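Local atomic coordinates of nonstructural protein 2 (Human rotavirus C, PDB entry 2GU0), a protein that forms an octamer that probably binds single-stranded RNA, hydrolyses nucleoside triphosphates and helps build the viral factories where the genome is replicated and packaged. Residues P21-L31 and Y71-N81; R109-D120 and E147-N155. All coordinates share one frame; numbering follows the deposited sequence.

Contact 1: P21-L31 and Y71-N81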
loop_
_atom_site.group_PDB
_atom_site.type_symbol
_atom_site.label_atom_id
_atom_site.label_comp_id
_atom_site.label_asym_id
_atom_site.label_seq_id
_atom_site.Cartn_x
_atom_site.Cartn_y
_atom_site.Cartn_z
ATOM N N PRO A 21 -17.803 -31.618 5.258
ATOM C CA PRO A 21 -17.920 -30.342 4.546
ATOM C C PRO A 21 -17.818 -30.570 3.043
ATOM O O PRO A 21 -17.124 -31.480 2.602
ATOM C CB PRO A 21 -16.708 -29.557 5.048
ATOM C CG PRO A 21 -16.409 -30.143 6.357
ATOM C CD PRO A 21 -16.619 -31.609 6.134
ATOM N N ILE A 22 -18.505 -29.761 2.254
ATOM C CA ILE A 22 -18.408 -29.878 0.800
ATOM C C ILE A 22 -17.634 -28.641 0.320
ATOM O O ILE A 22 -17.972 -27.520 0.690
ATOM C CB ILE A 22 -19.793 -29.908 0.142
ATOM C CG1 ILE A 22 -20.466 -31.244 0.418
ATOM C CG2 ILE A 22 -19.661 -29.731 -1.344
ATOM C CD1 ILE A 22 -21.834 -31.377 -0.217
ATOM N N ASN A 23 -16.598 -28.829 -0.491
ATOM C CA ASN A 23 -15.827 -27.676 -0.933
ATOM C C ASN A 23 -16.206 -27.157 -2.313
ATOM O O ASN A 23 -16.875 -27.852 -3.090
ATOM C CB ASN A 23 -14.321 -27.963 -0.849
ATOM C CG ASN A 23 -13.849 -28.946 -1.883
ATOM O OD1 ASN A 23 -13.802 -28.636 -3.071
ATOM N ND2 ASN A 23 -13.490 -30.144 -1.441
ATOM N N LYS A 24 -15.773 -25.925 -2.602
ATOM C CA LYS A 24 -16.087 -25.272 -3.863
ATOM C C LYS A 24 -15.540 -25.966 -5.087
ATOM O O LYS A 24 -16.164 -25.938 -6.142
ATOM C CB LYS A 24 -15.618 -23.822 -3.850
ATOM C CG LYS A 24 -14.120 -23.642 -3.887
ATOM C CD LYS A 24 -13.752 -22.173 -3.765
ATOM C CE LYS A 24 -12.255 -22.019 -3.503
ATOM N NZ LYS A 24 -11.866 -20.609 -3.223
ATOM N N LYS A 25 -14.372 -26.582 -4.983
ATOM C CA LYS A 25 -13.852 -27.272 -6.156
ATOM C C LYS A 25 -14.766 -28.450 -6.439
ATOM O O LYS A 25 -15.135 -28.695 -7.585
ATOM C CB LYS A 25 -12.414 -27.740 -5.927
ATOM C CG LYS A 25 -11.477 -26.602 -5.598
ATOM C CD LYS A 25 -11.477 -25.534 -6.680
ATOM C CE LYS A 25 -10.456 -25.843 -7.735
ATOM N NZ LYS A 25 -9.096 -25.884 -7.111
ATOM N N ALA A 26 -15.145 -29.175 -5.391
ATOM C CA ALA A 26 -16.036 -30.301 -5.572
ATOM C C ALA A 26 -17.223 -29.786 -6.386
ATOM O O ALA A 26 -17.468 -30.240 -7.501
ATOM C CB ALA A 26 -16.490 -30.813 -4.241
ATOM N N VAL A 27 -17.937 -28.811 -5.833
ATOM C CA VAL A 27 -19.085 -28.220 -6.508
ATOM C C VAL A 27 -18.764 -27.819 -7.948
ATOM O O VAL A 27 -19.501 -28.149 -8.860
ATOM C CB VAL A 27 -19.591 -26.980 -5.740
ATOM C CG1 VAL A 27 -20.762 -26.332 -6.477
ATOM C CG2 VAL A 27 -20.013 -27.388 -4.345
ATOM N N GLN A 28 -17.667 -27.108 -8.156
ATOM C CA GLN A 28 -17.289 -26.682 -9.501
ATOM C C GLN A 28 -17.196 -27.875 -10.442
ATOM O O GLN A 28 -17.644 -27.816 -11.589
ATOM C CB GLN A 28 -15.952 -25.930 -9.451
ATOM C CG GLN A 28 -15.181 -25.881 -10.755
ATOM C CD GLN A 28 -13.968 -24.964 -10.671
ATOM O OE1 GLN A 28 -13.343 -24.843 -9.614
ATOM N NE2 GLN A 28 -13.621 -24.325 -11.787
ATOM N N THR A 29 -16.622 -28.959 -9.935
ATOM C CA THR A 29 -16.448 -30.190 -10.690
ATOM C C THR A 29 -17.759 -30.904 -11.046
ATOM O O THR A 29 -17.961 -31.310 -12.189
ATOM C CB THR A 29 -15.555 -31.153 -9.905
ATOM O OG1 THR A 29 -14.278 -30.547 -9.724
ATOM C CG2 THR A 29 -15.379 -32.458 -10.643
ATOM N N MET A 30 -18.661 -31.056 -10.088
ATOM C CA MET A 30 -19.886 -31.751 -10.411
ATOM C C MET A 30 -20.781 -30.905 -11.285
ATOM O O MET A 30 -21.684 -31.430 -11.930
ATOM C CB MET A 30 -20.634 -32.183 -9.150
ATOM C CG MET A 30 -21.615 -31.194 -8.630
ATOM S SD MET A 30 -23.201 -31.230 -9.468
ATOM C CE MET A 30 -24.143 -30.292 -8.284
ATOM N N LEU A 31 -20.552 -29.598 -11.321
ATOM C CA LEU A 31 -21.396 -28.771 -12.171
ATOM C C LEU A 31 -20.989 -28.951 -13.625
ATOM O O LEU A 31 -21.810 -28.763 -14.532
ATOM C CB LEU A 31 -21.321 -27.288 -11.788
ATOM C CG LEU A 31 -22.154 -26.801 -10.593
ATOM C CD1 LEU A 31 -21.999 -25.296 -10.437
ATOM C CD2 LEU A 31 -23.607 -27.170 -10.794
ATOM N N TYR A 71 -21.052 -20.185 -3.751
ATOM C CA TYR A 71 -20.212 -21.201 -3.142
ATOM C C TYR A 71 -18.727 -20.943 -3.330
ATOM O O TYR A 71 -17.893 -21.604 -2.697
ATOM C CB TYR A 71 -20.593 -22.563 -3.714
ATOM C CG TYR A 71 -20.290 -22.713 -5.188
ATOM C CD1 TYR A 71 -19.033 -23.118 -5.613
ATOM C CD2 TYR A 71 -21.240 -22.401 -6.151
ATOM C CE1 TYR A 71 -18.725 -23.203 -6.951
ATOM C CE2 TYR A 71 -20.942 -22.480 -7.495
ATOM C CZ TYR A 71 -19.677 -22.879 -7.888
ATOM O OH TYR A 71 -19.333 -22.920 -9.218
ATOM N N GLU A 72 -18.401 -19.984 -4.194
ATOM C CA GLU A 72 -17.005 -19.632 -4.450
ATOM C C GLU A 72 -16.540 -18.742 -3.315
ATOM O O GLU A 72 -15.342 -18.512 -3.130
ATOM C CB GLU A 72 -16.871 -18.888 -5.776
ATOM C CG GLU A 72 -17.318 -19.686 -6.981
ATOM C CD GLU A 72 -16.209 -19.865 -8.008
ATOM O OE1 GLU A 72 -15.020 -19.813 -7.612
ATOM O OE2 GLU A 72 -16.532 -20.074 -9.204
ATOM N N SER A 73 -17.513 -18.258 -2.548
ATOM C CA SER A 73 -17.274 -17.386 -1.404
ATOM C C SER A 73 -16.586 -18.036 -0.194
ATOM O O SER A 73 -16.752 -19.223 0.078
ATOM C CB SER A 73 -18.595 -16.778 -0.948
ATOM O OG SER A 73 -18.392 -16.016 0.222
ATOM N N ASP A 74 -15.812 -17.235 0.530
ATOM C CA ASP A 74 -15.111 -17.702 1.722
ATOM C C ASP A 74 -16.157 -17.956 2.786
ATOM O O ASP A 74 -15.877 -18.548 3.822
ATOM C CB ASP A 74 -14.165 -16.625 2.251
ATOM C CG ASP A 74 -12.720 -16.913 1.946
ATOM O OD1 ASP A 74 -12.305 -18.081 2.113
ATOM O OD2 ASP A 74 -11.996 -15.970 1.554
ATOM N N GLN A 75 -17.366 -17.475 2.527
ATOM C CA GLN A 75 -18.456 -17.602 3.469
ATOM C C GLN A 75 -19.115 -18.979 3.347
ATOM O O GLN A 75 -19.738 -19.461 4.293
ATOM C CB GLN A 75 -19.463 -16.481 3.217
ATOM C CG GLN A 75 -20.306 -16.142 4.405
ATOM C CD GLN A 75 -19.538 -15.402 5.465
ATOM O OE1 GLN A 75 -18.483 -15.849 5.915
ATOM N NE2 GLN A 75 -20.067 -14.264 5.884
ATOM N N TYR A 76 -18.967 -19.597 2.174
ATOM C CA TYR A 76 -19.505 -20.931 1.900
ATOM C C TYR A 76 -18.701 -21.959 2.719
ATOM O O TYR A 76 -19.268 -22.888 3.305
ATOM C CB TYR A 76 -19.394 -21.245 0.399
ATOM C CG TYR A 76 -19.829 -22.646 0.018
ATOM C CD1 TYR A 76 -21.186 -22.993 -0.074
ATOM C CD2 TYR A 76 -18.879 -23.636 -0.218
ATOM C CE1 TYR A 76 -21.578 -24.300 -0.391
ATOM C CE2 TYR A 76 -19.253 -24.939 -0.533
ATOM C CZ TYR A 76 -20.596 -25.267 -0.618
ATOM O OH TYR A 76 -20.923 -26.559 -0.931
ATOM N N THR A 77 -17.384 -21.775 2.754
ATOM C CA THR A 77 -16.494 -22.649 3.500
ATOM C C THR A 77 -16.913 -22.600 4.960
ATOM O O THR A 77 -17.028 -23.625 5.631
ATOM C CB THR A 77 -15.044 -22.160 3.431
ATOM O OG1 THR A 77 -14.701 -21.862 2.078
ATOM C CG2 THR A 77 -14.109 -23.210 3.950
ATOM N N GLU A 78 -17.133 -21.383 5.437
ATOM C CA GLU A 78 -17.539 -21.140 6.813
ATOM C C GLU A 78 -18.806 -21.905 7.165
ATOM O O GLU A 78 -18.816 -22.714 8.082
ATOM C CB GLU A 78 -17.780 -19.648 7.017
ATOM C CG GLU A 78 -16.546 -18.807 6.837
ATOM C CD GLU A 78 -15.644 -18.899 8.031
ATOM O OE1 GLU A 78 -16.039 -18.365 9.095
ATOM O OE2 GLU A 78 -14.559 -19.511 7.910
ATOM N N LEU A 79 -19.874 -21.631 6.427
ATOM C CA LEU A 79 -21.154 -22.275 6.658
ATOM C C LEU A 79 -21.010 -23.792 6.547
ATOM O O LEU A 79 -21.529 -24.552 7.376
ATOM C CB LEU A 79 -22.185 -21.775 5.643
ATOM C CG LEU A 79 -23.568 -22.418 5.728
ATOM C CD1 LEU A 79 -24.184 -22.088 7.075
ATOM C CD2 LEU A 79 -24.447 -21.933 4.598
ATOM N N VAL A 80 -20.301 -24.225 5.516
ATOM C CA VAL A 80 -20.107 -25.636 5.287
ATOM C C VAL A 80 -19.497 -26.315 6.518
ATOM O O VAL A 80 -19.921 -27.411 6.922
ATOM C CB VAL A 80 -19.248 -25.825 4.003
ATOM C CG1 VAL A 80 -18.281 -26.965 4.145
ATOM C CG2 VAL A 80 -20.165 -26.074 2.820
ATOM N N ASN A 81 -18.519 -25.662 7.139
ATOM C CA ASN A 81 -17.889 -26.249 8.313
ATOM C C ASN A 81 -18.736 -26.131 9.568
ATOM O O ASN A 81 -18.695 -26.989 10.437
ATOM C CB ASN A 81 -16.516 -25.640 8.527
ATOM C CG ASN A 81 -15.477 -26.268 7.636
ATOM O OD1 ASN A 81 -15.099 -25.710 6.613
ATOM N ND2 ASN A 81 -15.027 -27.458 8.006
#

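Contact 2: R109-D120 and E147-N155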
loop_
_atom_site.group_PDB
_atom_site.type_symbol
_atom_site.label_atom_id
_atom_site.label_comp_id
_atom_site.label_asym_id
_atom_site.label_seq_id
_atom_site.Cartn_x
_atom_site.Cartn_y
_atom_site.Cartn_z
ATOM N N ARG A 109 -29.776 -17.580 4.536
ATOM C CA ARG A 109 -29.457 -16.227 4.962
ATOM C C ARG A 109 -29.460 -16.119 6.466
ATOM O O ARG A 109 -28.728 -15.313 7.044
ATOM C CB ARG A 109 -30.438 -15.234 4.357
ATOM C CG ARG A 109 -30.450 -15.242 2.841
ATOM C CD ARG A 109 -31.189 -14.041 2.310
ATOM N NE ARG A 109 -31.761 -14.286 0.992
ATOM C CZ ARG A 109 -32.684 -15.214 0.749
ATOM N NH1 ARG A 109 -33.139 -15.994 1.736
ATOM N NH2 ARG A 109 -33.155 -15.360 -0.479
ATOM N N HIS A 110 -30.291 -16.937 7.097
ATOM C CA HIS A 110 -30.381 -16.977 8.549
ATOM C C HIS A 110 -29.033 -17.545 9.033
ATOM O O HIS A 110 -28.391 -16.975 9.905
ATOM C CB HIS A 110 -31.578 -17.868 8.950
ATOM C CG HIS A 110 -31.789 -18.021 10.429
ATOM N ND1 HIS A 110 -33.044 -18.128 10.985
ATOM C CD2 HIS A 110 -30.915 -18.199 11.449
ATOM C CE1 HIS A 110 -32.938 -18.370 12.280
ATOM N NE2 HIS A 110 -31.656 -18.420 12.588
ATOM N N LEU A 111 -28.584 -18.646 8.438
ATOM C CA LEU A 111 -27.316 -19.248 8.844
ATOM C C LEU A 111 -26.165 -18.294 8.627
ATOM O O LEU A 111 -25.225 -18.248 9.430
ATOM C CB LEU A 111 -27.044 -20.536 8.069
ATOM C CG LEU A 111 -27.943 -21.706 8.447
ATOM C CD1 LEU A 111 -27.728 -22.846 7.487
ATOM C CD2 LEU A 111 -27.640 -22.127 9.874
ATOM N N GLU A 112 -26.232 -17.538 7.533
ATOM C CA GLU A 112 -25.171 -16.597 7.233
ATOM C C GLU A 112 -25.088 -15.586 8.357
ATOM O O GLU A 112 -24.007 -15.117 8.689
ATOM C CB GLU A 112 -25.409 -15.907 5.889
ATOM C CG GLU A 112 -24.640 -14.604 5.728
ATOM C CD GLU A 112 -23.841 -14.510 4.439
ATOM O OE1 GLU A 112 -24.282 -15.054 3.410
ATOM O OE2 GLU A 112 -22.774 -13.864 4.451
ATOM N N ASN A 113 -26.218 -15.245 8.960
ATOM C CA ASN A 113 -26.157 -14.300 10.060
ATOM C C ASN A 113 -25.600 -14.976 11.298
ATOM O O ASN A 113 -24.809 -14.369 12.024
ATOM C CB ASN A 113 -27.524 -13.686 10.351
ATOM C CG ASN A 113 -27.739 -12.390 9.605
ATOM O OD1 ASN A 113 -26.783 -11.666 9.322
ATOM N ND2 ASN A 113 -28.990 -12.075 9.301
ATOM N N LEU A 114 -25.987 -16.228 11.545
ATOM C CA LEU A 114 -25.452 -16.928 12.710
ATOM C C LEU A 114 -23.925 -16.950 12.642
ATOM O O LEU A 114 -23.262 -16.805 13.666
ATOM C CB LEU A 114 -25.994 -18.352 12.806
ATOM C CG LEU A 114 -27.448 -18.509 13.267
ATOM C CD1 LEU A 114 -27.852 -19.962 13.178
ATOM C CD2 LEU A 114 -27.607 -18.022 14.676
ATOM N N LEU A 115 -23.370 -17.116 11.441
ATOM C CA LEU A 115 -21.916 -17.121 11.261
ATOM C C LEU A 115 -21.284 -15.854 11.829
ATOM O O LEU A 115 -20.225 -15.909 12.453
ATOM C CB LEU A 115 -21.532 -17.210 9.785
ATOM C CG LEU A 115 -21.644 -18.537 9.043
ATOM C CD1 LEU A 115 -21.199 -18.323 7.600
ATOM C CD2 LEU A 115 -20.790 -19.588 9.725
ATOM N N CYS A 116 -21.930 -14.714 11.601
ATOM C CA CYS A 116 -21.427 -13.448 12.107
ATOM C C CYS A 116 -21.524 -13.425 13.617
ATOM O O CYS A 116 -20.605 -12.978 14.292
ATOM C CB CYS A 116 -22.217 -12.279 11.513
ATOM S SG CYS A 116 -21.975 -12.094 9.714
ATOM N N ARG A 117 -22.632 -13.913 14.157
ATOM C CA ARG A 117 -22.785 -13.929 15.607
ATOM C C ARG A 117 -21.692 -14.797 16.191
ATOM O O ARG A 117 -21.054 -14.433 17.169
ATOM C CB ARG A 117 -24.146 -14.502 16.035
ATOM C CG ARG A 117 -25.347 -13.590 15.840
ATOM C CD ARG A 117 -26.542 -14.120 16.612
ATOM N NE ARG A 117 -26.227 -14.223 18.030
ATOM C CZ ARG A 117 -26.934 -14.911 18.920
ATOM N NH1 ARG A 117 -28.020 -15.575 18.555
ATOM N NH2 ARG A 117 -26.539 -14.948 20.183
ATOM N N ILE A 118 -21.462 -15.943 15.568
ATOM C CA ILE A 118 -20.460 -16.864 16.060
ATOM C C ILE A 118 -19.008 -16.379 16.001
ATOM O O ILE A 118 -18.250 -16.623 16.948
ATOM C CB ILE A 118 -20.580 -18.214 15.359
ATOM C CG1 ILE A 118 -21.995 -18.761 15.534
ATOM C CG2 ILE A 118 -19.612 -19.183 15.966
ATOM C CD1 ILE A 118 -22.308 -19.936 14.647
ATOM N N LYS A 119 -18.595 -15.700 14.932
ATOM C CA LYS A 119 -17.210 -15.245 14.892
ATOM C C LYS A 119 -17.022 -13.983 15.724
ATOM O O LYS A 119 -15.908 -13.462 15.837
ATOM C CB LYS A 119 -16.728 -15.008 13.462
ATOM C CG LYS A 119 -17.391 -13.858 12.767
ATOM C CD LYS A 119 -16.643 -13.454 11.507
ATOM C CE LYS A 119 -15.275 -12.877 11.838
ATOM N NZ LYS A 119 -14.663 -12.214 10.652
ATOM N N ASP A 120 -18.109 -13.499 16.314
ATOM C CA ASP A 120 -18.055 -12.303 17.159
ATOM C C ASP A 120 -17.651 -12.726 18.574
ATOM O O ASP A 120 -18.398 -13.423 19.268
ATOM C CB ASP A 120 -19.417 -11.618 17.206
ATOM C CG ASP A 120 -19.345 -10.247 17.823
ATOM O OD1 ASP A 120 -18.437 -10.025 18.649
ATOM O OD2 ASP A 120 -20.200 -9.394 17.487
ATOM N N GLU A 147 -37.517 -19.786 18.480
ATOM C CA GLU A 147 -36.372 -18.884 18.340
ATOM C C GLU A 147 -36.416 -17.732 19.338
ATOM O O GLU A 147 -36.869 -16.634 19.018
ATOM C CB GLU A 147 -36.279 -18.318 16.917
ATOM C CG GLU A 147 -34.911 -17.705 16.607
ATOM C CD GLU A 147 -34.870 -16.830 15.342
ATOM O OE1 GLU A 147 -35.435 -17.231 14.297
ATOM O OE2 GLU A 147 -34.241 -15.739 15.393
ATOM N N THR A 148 -35.946 -17.989 20.553
ATOM C CA THR A 148 -35.930 -16.967 21.578
ATOM C C THR A 148 -34.812 -15.985 21.239
ATOM O O THR A 148 -34.152 -16.138 20.222
ATOM C CB THR A 148 -35.708 -17.587 22.963
ATOM O OG1 THR A 148 -34.442 -18.247 23.002
ATOM C CG2 THR A 148 -36.797 -18.595 23.258
ATOM N N THR A 149 -34.591 -14.984 22.078
ATOM C CA THR A 149 -33.568 -13.994 21.781
ATOM C C THR A 149 -32.131 -14.486 21.731
ATOM O O THR A 149 -31.359 -14.046 20.890
ATOM C CB THR A 149 -33.641 -12.815 22.763
ATOM O OG1 THR A 149 -34.873 -12.110 22.565
ATOM C CG2 THR A 149 -32.472 -11.853 22.538
ATOM N N PRO A 150 -31.741 -15.386 22.645
ATOM C CA PRO A 150 -30.364 -15.899 22.653
ATOM C C PRO A 150 -30.006 -16.641 21.377
ATOM O O PRO A 150 -28.825 -16.786 21.043
ATOM C CB PRO A 150 -30.349 -16.824 23.863
ATOM C CG PRO A 150 -31.311 -16.180 24.784
ATOM C CD PRO A 150 -32.457 -15.818 23.858
ATOM N N LEU A 151 -31.035 -17.079 20.657
ATOM C CA LEU A 151 -30.847 -17.846 19.435
ATOM C C LEU A 151 -31.170 -17.137 18.124
ATOM O O LEU A 151 -31.039 -17.750 17.056
ATOM C CB LEU A 151 -31.683 -19.122 19.522
ATOM C CG LEU A 151 -31.583 -19.807 20.886
ATOM C CD1 LEU A 151 -32.625 -20.878 20.990
ATOM C CD2 LEU A 151 -30.186 -20.388 21.084
ATOM N N THR A 152 -31.583 -15.868 18.173
ATOM C CA THR A 152 -31.933 -15.175 16.930
ATOM C C THR A 152 -30.788 -15.216 15.944
ATOM O O THR A 152 -29.636 -15.369 16.323
ATOM C CB THR A 152 -32.284 -13.689 17.132
ATOM O OG1 THR A 152 -33.244 -13.562 18.172
ATOM C CG2 THR A 152 -32.894 -13.109 15.855
ATOM N N GLU A 153 -31.118 -15.060 14.672
ATOM C CA GLU A 153 -30.109 -15.063 13.637
ATOM C C GLU A 153 -29.208 -13.830 13.667
ATOM O O GLU A 153 -28.106 -13.879 13.148
ATOM C CB GLU A 153 -30.765 -15.160 12.254
ATOM C CG GLU A 153 -31.672 -13.995 11.901
ATOM C CD GLU A 153 -32.171 -14.043 10.460
ATOM O OE1 GLU A 153 -31.371 -13.789 9.532
ATOM O OE2 GLU A 153 -33.372 -14.334 10.261
ATOM N N SER A 154 -29.643 -12.738 14.285
ATOM C CA SER A 154 -28.825 -11.531 14.268
ATOM C C SER A 154 -28.496 -10.794 15.578
ATOM O O SER A 154 -29.321 -10.698 16.486
ATOM C CB SER A 154 -29.444 -10.544 13.263
ATOM O OG SER A 154 -28.951 -9.227 13.414
ATOM N N ASN A 155 -27.273 -10.261 15.609
ATOM C CA ASN A 155 -26.659 -9.478 16.693
ATOM C C ASN A 155 -27.148 -8.052 16.755
ATOM O O ASN A 155 -27.376 -7.501 17.828
ATOM C CB ASN A 155 -25.152 -9.339 16.467
ATOM C CG ASN A 155 -24.384 -10.482 17.007
ATOM O OD1 ASN A 155 -23.188 -10.579 16.803
ATOM N ND2 ASN A 155 -25.066 -11.367 17.720
#

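Contact 1: P21-L31 and Y71-N81
The segments 21-31 and 71-81 run past each other in opposite senses, with CA of Pro21 5.2 Å from CA of Val80 at one end and CA of Lys24 5.7 Å from CA of Glu72 at the other. No hydrogen bond crosses, and two tyrosines of 71-81 carry the contact. Val27 CG1 stands over the centre of the Tyr71 ring, 3.6 Å from its centroid and only 6° off the ring normal, a CH-pi contact. It is the branch anti to the Val27 backbone N (chi1 178°) that does this; the other branch, CG2, lies 3.6 Å from Tyr76 OH, so one valine touches both tyrosines. Glu72 CG covers the opposite face of Tyr71, Lys24 CB sits at its edge in plane, and Leu31 CD1 comes from the opposite direction to within 3.8 Å of Tyr71 OH. Phe61 also meets this ring, its plane nearly perpendicular. Each segment leads into a helix, 24-32 on one side and 74-90 on the other, so the contact joins two helix starts in the N-terminal half of the protein. Asn23 and Ser73 are the N-caps; Asn23 OD1 accepts from Ala26 N at 2.7 Å, while its ND2 bonds to Tyr49 O, tying the cap to a neighbouring loop. The Tyr76 ring lies between Val80 CG2 on one face and Tyr71 CB over the centre of the other. Its hydroxyl reaches past Ile22 CG2, 3.4 Å from Tyr76 OH, to a hydrogen bond with Cys6 O, which should help fix the ring's lean. Away from the tyrosines, Asn23 and Lys25 pack on Asn122 of a neighbouring subunit.

Contact 2: R109-D120 and E147-N155
Arg117 reaches across from the helix and presents its guanidinium edge-on to the backbone carbonyls of the 147-155 loop. NH1 and NH2 converge on one atom, Pro150 O, at 2.9 and 3.1 Å, both from the same face of that carbonyl's plane and well above it. NH1 also gives a hydrogen bond to Thr152 O at 2.8 Å, this time in the carbonyl plane on a lone pair. A bend at chi3 (58°) turns the group so that both oxygens lie close to the guanidinium plane. Three bonds to two carbonyls thus hold residues 150-152 of the loop, while NE looks elsewhere, to a salt bridge with Asp123. Asn155 crosses the arginine's stem with its amide 61° from the guanidinium plane. Its ND2 lies 3.1 Å from Arg117 NE, two donors that do not bond each other but both use Asp123 OD2.

Further along, Glu153 lies over His110: its CB lies over one face, toward the rim, a CH-pi contact whose exact spacing is doubtful in this model, and its carboxylate is stacked with the ring, the planes 16° apart. Asn113 ND2 donates to Glu153 OE1 at 2.9 Å, nearly straight and on the anti side of the carboxylate, somewhat out of its plane; Tyr171 OH bonds to the same oxygen. Glu153 OE2 and Glu147 OE1 both form salt bridges with Lys185, a predicted ATP-binding residue, so this end of the contact probably borders the nucleotide cleft between the two halves of the protein. On its far side the helix packs through Leu111 and Leu115 on helix 74-90, while Leu114 and His110 touch Ala139 of helix 129-139; the loop lies against strand 164-170, and Thr149 shares backbone hydrogen bonds with Ile188 of strand 182-188.

Overall arrangement
The centre of contact 1 is about 21 Å from that of the chain, and the contact is partly buried; the centre of contact 2 is about 10 Å from the chain's, and that contact is buried. The first stays within the N-terminal half and relies on rings and aliphatic groups, whereas the second joins that half to the C-terminal, HIT-like half through hydrogen bonds, its salt bridges going to residues outside both segments. Helices 74-90 and 108-119 bring the two together: Leu79 packs on Leu111, Glu78 on Leu115, and Gln75 NE2 probably bonds to Glu112 OE2. The two contacts also meet between subunits, where Lys25 forms a long, weak ion pair with Asp120 of a neighbouring copy.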